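Local coordinates for protein ornithine carbamoyltransferase, anabolic (Campylobacter jejuni subsp. jejuni, PDB 3TPF) that catalyses the reversible transfer of the carbamoyl group from carbamoyl phosphate to L-ornithine, giving L-citrulline and phosphate in the arginine biosynthesis pathway, at residues V270-E273 with I274-H278. Numbering follows the deposited sequence.
Sequences VSEE and IFEKH
Ser-271 caps the short helix 272-277 through the amide of Ile-274: its side-chain OG, held at chi1 75° between its own backbone N and carbonyl carbon, turns forward over the first turn and accepts that amide hydrogen, with OG to Ile-274 N at 3.1 Å. The backbone then takes over with i to i+4 bonds, from Phe-275 N to Ser-271 O, from Glu-276 N to Glu-272 O, the straightest of the set at 172°, and from Lys-277 N to Glu-273 O. At the far end, His-278 leaves the helical path, and the O of Ile-274 receives two donors from opposite faces of its carbonyl plane: the backbone N of His-278, and ring ND1 of His-278 at 3.1 Å. That oxygen lies almost in the imidazole plane, which helps fix the ring's rotation.

This is a short, N-capped helix of the Rossmann-like ornithine-binding domain, leading from parallel strand 257-260 toward the long helix 279-302. Apolar side chains seat its inner side: the two methyls of Val-270 divide their work, CG2 meeting Ile-274 CG2 and CG1 approaching Phe-275 CD2 obliquely at 4.0 Å. Val-270 and Ile-274 also rest on Leu-258 of that strand. With CG anti to its backbone N (chi1 180°), Phe-275 sends its ring toward Ile-282 and Phe-283, and also touches Leu-262, a predicted carbamoyl phosphate-binding residue.

Glu-272 and Glu-276 lie toward the subunit interface. Glu-272, bent at chi2, brings OE2 to 3.6 Å from CG of Glu-276. The Glu-276 carboxylate itself forms salt bridges with Arg-266 and, across the interface, with Arg-86 and Lys-82 of the second subunit, a cationic setting that probably favours its ionised form.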
# COMPACT_ATOMS: atom_id res chain seq x y z
N VAL B 270 30.46 9.11 -9.05
CA VAL B 270 30.25 10.26 -9.88
C VAL B 270 30.46 11.54 -9.08
O VAL B 270 30.11 11.61 -7.89
CB VAL B 270 28.84 10.20 -10.50
CG1 VAL B 270 27.78 10.58 -9.49
CG2 VAL B 270 28.76 11.15 -11.67
N SER B 271 31.05 12.55 -9.71
CA SER B 271 31.22 13.85 -9.07
C SER B 271 29.91 14.64 -9.13
O SER B 271 29.13 14.53 -10.05
CB SER B 271 32.31 14.64 -9.74
OG SER B 271 31.87 15.15 -10.97
N GLU B 272 29.73 15.50 -8.14
CA GLU B 272 28.58 16.40 -8.05
C GLU B 272 28.45 17.25 -9.31
O GLU B 272 27.40 17.33 -9.93
CB GLU B 272 28.71 17.31 -6.84
CG GLU B 272 27.41 18.01 -6.46
CD GLU B 272 27.21 19.41 -7.07
OE1 GLU B 272 28.24 20.03 -7.44
OE2 GLU B 272 26.05 19.91 -7.11
N GLU B 273 29.57 17.85 -9.71
CA GLU B 273 29.62 18.75 -10.87
C GLU B 273 29.07 18.03 -12.08
O GLU B 273 28.09 18.46 -12.66
CB GLU B 273 31.04 19.39 -11.15
CG GLU B 273 30.92 20.83 -11.79
CD GLU B 273 32.06 21.33 -12.72
OE1 GLU B 273 32.60 20.52 -13.56
OE2 GLU B 273 32.39 22.58 -12.64
N ILE B 274 29.64 16.87 -12.38
CA ILE B 274 29.33 16.13 -13.57
C ILE B 274 27.92 15.56 -13.58
O ILE B 274 27.24 15.50 -14.60
CB ILE B 274 30.37 15.02 -13.85
CG1 ILE B 274 30.55 14.86 -15.35
CG2 ILE B 274 29.97 13.69 -13.25
CD1 ILE B 274 31.07 16.14 -15.96
N PHE B 275 27.50 15.14 -12.41
CA PHE B 275 26.17 14.59 -12.23
C PHE B 275 25.14 15.64 -12.54
O PHE B 275 24.27 15.45 -13.38
CB PHE B 275 25.97 14.10 -10.81
CG PHE B 275 24.61 13.51 -10.55
CD1 PHE B 275 23.61 14.28 -10.04
CD2 PHE B 275 24.35 12.18 -10.82
CE1 PHE B 275 22.34 13.74 -9.80
CE2 PHE B 275 23.06 11.64 -10.62
CZ PHE B 275 22.05 12.42 -10.10
N GLU B 276 25.28 16.78 -11.88
CA GLU B 276 24.39 17.90 -12.15
C GLU B 276 24.50 18.42 -13.60
O GLU B 276 23.49 18.82 -14.23
CB GLU B 276 24.57 19.02 -11.17
CG GLU B 276 24.00 18.71 -9.78
CD GLU B 276 22.48 18.52 -9.80
OE1 GLU B 276 21.78 19.11 -10.69
OE2 GLU B 276 21.97 17.82 -8.89
N LYS B 277 25.69 18.33 -14.17
CA LYS B 277 25.88 18.71 -15.58
C LYS B 277 24.94 17.89 -16.46
O LYS B 277 24.28 18.43 -17.35
CB LYS B 277 27.32 18.55 -16.06
CG LYS B 277 27.63 19.37 -17.31
CD LYS B 277 28.84 18.83 -18.04
CE LYS B 277 29.16 19.54 -19.39
NZ LYS B 277 29.34 18.51 -20.51
N HIS B 278 24.78 16.64 -16.12
CA HIS B 278 23.82 15.80 -16.82
C HIS B 278 22.46 15.55 -16.14
O HIS B 278 21.82 14.54 -16.38
CB HIS B 278 24.46 14.46 -17.09
CG HIS B 278 25.59 14.55 -18.03
ND1 HIS B 278 26.89 14.78 -17.61
CD2 HIS B 278 25.61 14.49 -19.39
CE1 HIS B 278 27.67 14.82 -18.68
NE2 HIS B 278 26.92 14.64 -19.76